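Local coordinates for VgrG protein (Vibrio cholerae, PDB 4DTH), which binds ATP and magnesium ions through its actin cross-linking toxin domain, which probably uses them to join G-actin monomers covalently, at residues Gly172-Phe184 and Glu345-Leu359. Residues are numbered along the deposited sequence; the frame is centred on the assembly and turned at random.
Sequences GQQATVGVAAKGF and ELAILFEFRTVPNEL. With MG (magnesium ion), chain D; ATP (adenosine-5'-triphosphate), chain B; SO4 (sulfate ion), chain F.
Q174 and E351 bind one magnesium ion from neighbouring strands of a locally antiparallel β arrangement, in which strand 173-180 lies between strands 24-30 and 345-352. The bond from F352 N to A175 O (2.8 Å) is one of six backbone bonds that join the pair from A175 to A181. E351 rises on the T176 side of the sheet: its CB passes T176 OG1 at 3.8 Å, and CG, anti to the backbone N (chi1 178°), continues an extended chain that carries the carboxylate out to the metal. There OE2 binds magnesium at 2.6 Å and receives R353 NH1 on its syn side, 33° out of the carboxylate plane, so both hold it; a water bonded to T176 OG1 also lies within hydrogen-bonding distance of OE1. Q174 bends at chi2 to bring OE1 to the same ion. Further along this face, L349 CD2 packs against the adenine of ATP, 3.4 Å from its C5, beside G178. The other face is apolar: V177 CG2 meets F352 CE1, and the F184 and F350 rings meet obliquely, planes at 43°, near L195 of helix 190-196. At the far end, K182 NZ reaches the syn lone pair of E345 OE2 at 2.7 Å.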
loop_
_atom_site.group_PDB
_atom_site.type_symbol
_atom_site.label_atom_id
_atom_site.label_comp_id
_atom_site.label_asym_id
_atom_site.label_seq_id
_atom_site.Cartn_x
_atom_site.Cartn_y
_atom_site.Cartn_z
ATOM N N GLY A 172 -11.934 -6.869 -0.807
ATOM C CA GLY A 172 -11.784 -5.415 -0.808
ATOM C C GLY A 172 -10.756 -4.950 0.210
ATOM O O GLY A 172 -10.588 -3.746 0.418
ATOM N N GLN A 173 -10.039 -5.901 0.837
ATOM C CA GLN A 173 -9.105 -5.591 1.911
ATOM C C GLN A 173 -7.641 -5.910 1.677
ATOM O O GLN A 173 -7.298 -6.979 1.164
ATOM C CB GLN A 173 -9.569 -6.265 3.211
ATOM C CG GLN A 173 -10.914 -5.726 3.715
ATOM C CD GLN A 173 -11.467 -6.441 4.924
ATOM O OE1 GLN A 173 -11.226 -7.630 5.164
ATOM N NE2 GLN A 173 -12.292 -5.737 5.679
ATOM N N GLN A 174 -6.777 -4.992 2.123
ATOM C CA GLN A 174 -5.324 -5.177 2.141
ATOM C C GLN A 174 -4.793 -4.721 3.484
ATOM O O GLN A 174 -5.461 -3.973 4.200
ATOM C CB GLN A 174 -4.612 -4.378 1.039
ATOM C CG GLN A 174 -4.704 -5.006 -0.342
ATOM C CD GLN A 174 -5.836 -4.398 -1.105
ATOM O OE1 GLN A 174 -5.870 -3.190 -1.365
ATOM N NE2 GLN A 174 -6.800 -5.223 -1.468
ATOM N N ALA A 175 -3.578 -5.167 3.817
ATOM C CA ALA A 175 -2.872 -4.736 5.005
ATOM C C ALA A 175 -1.454 -4.398 4.578
ATOM O O ALA A 175 -0.900 -5.056 3.689
ATOM C CB ALA A 175 -2.852 -5.840 6.050
ATOM N N THR A 176 -0.876 -3.358 5.197
ATOM C CA THR A 176 0.494 -2.924 4.954
ATOM C C THR A 176 1.247 -2.993 6.266
ATOM O O THR A 176 0.796 -2.420 7.258
ATOM C CB THR A 176 0.535 -1.558 4.251
ATOM O OG1 THR A 176 -0.088 -1.693 2.967
ATOM C CG2 THR A 176 1.957 -1.026 4.069
ATOM N N VAL A 177 2.380 -3.705 6.274
ATOM C CA VAL A 177 3.221 -3.890 7.456
ATOM C C VAL A 177 4.533 -3.145 7.242
ATOM O O VAL A 177 5.154 -3.284 6.188
ATOM C CB VAL A 177 3.442 -5.406 7.756
ATOM C CG1 VAL A 177 4.537 -5.640 8.806
ATOM C CG2 VAL A 177 2.138 -6.088 8.169
ATOM N N GLY A 178 4.948 -2.385 8.253
ATOM C CA GLY A 178 6.222 -1.680 8.238
ATOM C C GLY A 178 7.153 -2.266 9.274
ATOM O O GLY A 178 6.740 -2.467 10.416
ATOM N N VAL A 179 8.400 -2.587 8.883
ATOM C CA VAL A 179 9.425 -3.143 9.792
ATOM C C VAL A 179 10.742 -2.393 9.627
ATOM O O VAL A 179 10.963 -1.799 8.569
ATOM C CB VAL A 179 9.646 -4.677 9.592
ATOM C CG1 VAL A 179 8.405 -5.479 9.967
ATOM C CG2 VAL A 179 10.118 -5.010 8.171
ATOM N N ALA A 180 11.651 -2.476 10.632
ATOM C CA ALA A 180 12.992 -1.894 10.518
ATOM C C ALA A 180 13.682 -2.624 9.351
ATOM O O ALA A 180 13.598 -3.857 9.267
ATOM C CB ALA A 180 13.784 -2.126 11.803
ATOM N N ALA A 181 14.288 -1.860 8.418
ATOM C CA ALA A 181 14.964 -2.423 7.245
ATOM C C ALA A 181 16.087 -3.383 7.657
ATOM O O ALA A 181 16.237 -4.438 7.038
ATOM C CB ALA A 181 15.509 -1.317 6.356
ATOM N N LYS A 182 16.788 -3.071 8.768
ATOM C CA LYS A 182 17.862 -3.909 9.302
ATOM C C LYS A 182 17.369 -5.275 9.821
ATOM O O LYS A 182 18.179 -6.173 10.058
ATOM C CB LYS A 182 18.679 -3.152 10.363
ATOM C CG LYS A 182 17.934 -2.898 11.666
ATOM C CD LYS A 182 18.846 -2.288 12.712
ATOM C CE LYS A 182 18.134 -2.217 14.033
ATOM N NZ LYS A 182 18.855 -1.378 15.021
ATOM N N GLY A 183 16.059 -5.416 9.989
ATOM C CA GLY A 183 15.475 -6.658 10.485
ATOM C C GLY A 183 15.151 -7.684 9.420
ATOM O O GLY A 183 15.024 -8.870 9.733
ATOM N N PHE A 184 14.975 -7.240 8.160
ATOM C CA PHE A 184 14.603 -8.148 7.070
ATOM C C PHE A 184 15.706 -9.163 6.767
ATOM O O PHE A 184 16.762 -8.800 6.254
ATOM C CB PHE A 184 14.182 -7.383 5.808
ATOM C CG PHE A 184 13.197 -8.153 4.960
ATOM C CD1 PHE A 184 13.592 -9.288 4.260
ATOM C CD2 PHE A 184 11.878 -7.727 4.838
ATOM C CE1 PHE A 184 12.676 -10.005 3.484
ATOM C CE2 PHE A 184 10.965 -8.445 4.066
ATOM C CZ PHE A 184 11.369 -9.573 3.387
ATOM N N GLU A 345 15.537 5.007 12.426
ATOM C CA GLU A 345 16.086 4.045 11.478
ATOM C C GLU A 345 15.093 3.784 10.381
ATOM O O GLU A 345 13.886 3.898 10.598
ATOM C CB GLU A 345 16.453 2.746 12.184
ATOM C CG GLU A 345 17.635 2.934 13.119
ATOM C CD GLU A 345 17.887 1.730 13.990
ATOM O OE1 GLU A 345 17.116 1.515 14.954
ATOM O OE2 GLU A 345 18.836 0.977 13.680
ATOM N N LEU A 346 15.593 3.432 9.199
ATOM C CA LEU A 346 14.734 3.184 8.046
ATOM C C LEU A 346 13.746 2.053 8.273
ATOM O O LEU A 346 14.116 0.978 8.754
ATOM C CB LEU A 346 15.587 2.900 6.790
ATOM C CG LEU A 346 14.842 2.452 5.522
ATOM C CD1 LEU A 346 14.050 3.599 4.887
ATOM C CD2 LEU A 346 15.807 1.891 4.501
ATOM N N ALA A 347 12.476 2.317 7.931
ATOM C CA ALA A 347 11.428 1.319 7.944
ATOM C C ALA A 347 11.120 1.019 6.484
ATOM O O ALA A 347 11.135 1.923 5.641
ATOM C CB ALA A 347 10.175 1.851 8.640
ATOM N N ILE A 348 10.875 -0.254 6.185
ATOM C CA ILE A 348 10.490 -0.704 4.845
ATOM C C ILE A 348 9.127 -1.345 4.944
ATOM O O ILE A 348 8.848 -2.073 5.902
ATOM C CB ILE A 348 11.565 -1.568 4.120
ATOM C CG1 ILE A 348 11.988 -2.794 4.975
ATOM C CG2 ILE A 348 12.759 -0.672 3.708
ATOM C CD1 ILE A 348 13.007 -3.791 4.278
ATOM N N LEU A 349 8.248 -1.016 3.991
ATOM C CA LEU A 349 6.848 -1.424 4.023
ATOM C C LEU A 349 6.442 -2.439 2.994
ATOM O O LEU A 349 6.995 -2.469 1.903
ATOM C CB LEU A 349 5.961 -0.178 3.923
ATOM C CG LEU A 349 5.694 0.531 5.260
ATOM C CD1 LEU A 349 6.947 1.252 5.803
ATOM C CD2 LEU A 349 4.605 1.499 5.102
ATOM N N PHE A 350 5.437 -3.271 3.341
ATOM C CA PHE A 350 4.983 -4.339 2.457
ATOM C C PHE A 350 3.491 -4.461 2.465
ATOM O O PHE A 350 2.879 -4.505 3.533
ATOM C CB PHE A 350 5.623 -5.680 2.864
ATOM C CG PHE A 350 7.129 -5.627 2.867
ATOM C CD1 PHE A 350 7.852 -5.890 1.705
ATOM C CD2 PHE A 350 7.826 -5.247 4.010
ATOM C CE1 PHE A 350 9.242 -5.774 1.689
ATOM C CE2 PHE A 350 9.219 -5.138 3.996
ATOM C CZ PHE A 350 9.917 -5.391 2.833
ATOM N N GLU A 351 2.904 -4.550 1.266
ATOM C CA GLU A 351 1.463 -4.669 1.115
ATOM C C GLU A 351 1.061 -6.116 0.857
ATOM O O GLU A 351 1.512 -6.729 -0.119
ATOM C CB GLU A 351 0.994 -3.758 -0.037
ATOM C CG GLU A 351 -0.494 -3.837 -0.329
ATOM C CD GLU A 351 -0.950 -3.003 -1.511
ATOM O OE1 GLU A 351 -0.412 -1.891 -1.703
ATOM O OE2 GLU A 351 -1.900 -3.432 -2.200
ATOM N N PHE A 352 0.183 -6.646 1.715
ATOM C CA PHE A 352 -0.379 -7.986 1.550
ATOM C C PHE A 352 -1.586 -7.808 0.633
ATOM O O PHE A 352 -2.612 -7.266 1.058
ATOM C CB PHE A 352 -0.780 -8.580 2.911
ATOM C CG PHE A 352 0.419 -8.964 3.745
ATOM C CD1 PHE A 352 1.114 -8.006 4.478
ATOM C CD2 PHE A 352 0.862 -10.282 3.786
ATOM C CE1 PHE A 352 2.234 -8.362 5.241
ATOM C CE2 PHE A 352 1.970 -10.640 4.566
ATOM C CZ PHE A 352 2.656 -9.676 5.272
ATOM N N ARG A 353 -1.439 -8.210 -0.638
ATOM C CA ARG A 353 -2.475 -8.079 -1.681
ATOM C C ARG A 353 -3.769 -8.787 -1.291
ATOM O O ARG A 353 -4.861 -8.290 -1.565
ATOM C CB ARG A 353 -1.941 -8.526 -3.047
ATOM C CG ARG A 353 -0.745 -7.669 -3.532
ATOM C CD ARG A 353 -1.140 -6.229 -3.876
ATOM N NE ARG A 353 -1.982 -6.177 -5.076
ATOM C CZ ARG A 353 -2.609 -5.093 -5.522
ATOM N NH1 ARG A 353 -2.510 -3.941 -4.866
ATOM N NH2 ARG A 353 -3.327 -5.148 -6.638
ATOM N N THR A 354 -3.625 -9.941 -0.629
ATOM C CA THR A 354 -4.708 -10.702 -0.003
ATOM C C THR A 354 -4.277 -10.789 1.463
ATOM O O THR A 354 -3.116 -11.134 1.736
ATOM C CB THR A 354 -4.858 -12.095 -0.661
ATOM O OG1 THR A 354 -5.408 -11.921 -1.963
ATOM C CG2 THR A 354 -5.781 -13.025 0.132
ATOM N N VAL A 355 -5.182 -10.460 2.399
ATOM C CA VAL A 355 -4.838 -10.508 3.823
ATOM C C VAL A 355 -4.670 -11.987 4.240
ATOM O O VAL A 355 -5.617 -12.765 4.094
ATOM C CB VAL A 355 -5.844 -9.753 4.731
ATOM C CG1 VAL A 355 -5.422 -9.833 6.196
ATOM C CG2 VAL A 355 -5.995 -8.292 4.300
ATOM N N PRO A 356 -3.480 -12.391 4.738
ATOM C CA PRO A 356 -3.304 -13.794 5.149
ATOM C C PRO A 356 -3.996 -14.066 6.483
ATOM O O PRO A 356 -4.364 -13.119 7.189
ATOM C CB PRO A 356 -1.780 -13.934 5.259
ATOM C CG PRO A 356 -1.321 -12.569 5.668
ATOM C CD PRO A 356 -2.253 -11.599 4.980
ATOM N N ASN A 357 -4.147 -15.355 6.846
ATOM C CA ASN A 357 -4.778 -15.765 8.109
ATOM C C ASN A 357 -4.154 -15.085 9.332
ATOM O O ASN A 357 -4.888 -14.640 10.217
ATOM C CB ASN A 357 -4.749 -17.289 8.267
ATOM C CG ASN A 357 -5.505 -18.047 7.201
ATOM O OD1 ASN A 357 -4.979 -18.978 6.581
ATOM N ND2 ASN A 357 -6.754 -17.675 6.962
ATOM N N GLU A 358 -2.810 -14.949 9.344
ATOM C CA GLU A 358 -2.035 -14.314 10.419
ATOM C C GLU A 358 -2.427 -12.842 10.687
ATOM O O GLU A 358 -2.225 -12.349 11.796
ATOM C CB GLU A 358 -0.526 -14.388 10.120
ATOM C CG GLU A 358 0.039 -15.801 10.071
ATOM C CD GLU A 358 0.110 -16.442 8.698
ATOM O OE1 GLU A 358 -0.764 -16.163 7.846
ATOM O OE2 GLU A 358 1.033 -17.263 8.488
ATOM N N LEU A 359 -2.961 -12.144 9.673
ATOM C CA LEU A 359 -3.308 -10.730 9.803
ATOM C C LEU A 359 -4.803 -10.428 9.754
ATOM O O LEU A 359 -5.176 -9.253 9.837
ATOM C CB LEU A 359 -2.550 -9.875 8.762
ATOM C CG LEU A 359 -1.012 -9.955 8.746
ATOM C CD1 LEU A 359 -0.466 -9.104 7.641
ATOM C CD2 LEU A 359 -0.397 -9.520 10.074
HETATM MG MG MG D . -3.923 -1.740 -1.981
HETATM P PG ATP B . -0.474 2.382 -4.146
HETATM O O1G ATP B . -0.357 0.925 -3.827
HETATM O O2G ATP B . 0.855 2.954 -4.552
HETATM O O3G ATP B . -1.461 2.645 -5.247
HETATM P PB ATP B . -1.261 4.497 -2.354
HETATM O O1B ATP B . -0.224 5.420 -2.859
HETATM O O2B ATP B . -2.600 4.934 -2.899
HETATM O O3B ATP B . -0.968 3.106 -2.805
HETATM P PA ATP B . -0.218 4.567 0.275
HETATM O O1A ATP B . 1.099 4.573 -0.398
HETATM O O2A ATP B . -0.336 5.870 1.071
HETATM O O3A ATP B . -1.295 4.522 -0.752
HETATM O "O5'" ATP B . -0.299 3.284 1.235
HETATM C "C5'" ATP B . -1.395 3.260 2.163
HETATM C "C4'" ATP B . -1.311 2.099 3.120
HETATM O "O4'" ATP B . -0.033 2.120 3.819
HETATM C "C3'" ATP B . -2.373 2.135 4.219
HETATM O "O3'" ATP B . -2.810 0.831 4.598
HETATM C "C2'" ATP B . -1.630 2.834 5.349
HETATM O "O2'" ATP B . -2.231 2.672 6.624
HETATM C "C1'" ATP B . -0.285 2.150 5.217
HETATM N N9 ATP B . 0.842 2.785 5.905
HETATM C C8 ATP B . 1.311 4.058 5.724
HETATM N N7 ATP B . 2.347 4.347 6.476
HETATM C C5 ATP B . 2.571 3.186 7.203
HETATM C C6 ATP B . 3.533 2.830 8.169
HETATM N N6 ATP B . 4.502 3.649 8.597
HETATM N N1 ATP B . 3.477 1.578 8.678
HETATM C C2 ATP B . 2.527 0.744 8.247
HETATM N N3 ATP B . 1.573 0.963 7.345
HETATM C C4 ATP B . 1.642 2.214 6.855
HETATM S S SO4 F . -4.455 -1.613 -7.174
HETATM O O1 SO4 F . -5.675 -0.804 -7.267
HETATM O O2 SO4 F . -4.750 -2.973 -7.551
HETATM O O3 SO4 F . -3.447 -1.031 -8.042
HETATM O O4 SO4 F . -3.956 -1.583 -5.798
HETATM O O HOH W 1 -8.030 -9.989 2.106
HETATM O O HOH W 2 -7.553 -8.316 -1.355
HETATM O O HOH W 3 0.077 -0.147 0.697
HETATM O O HOH W 4 16.593 -0.265 9.671
#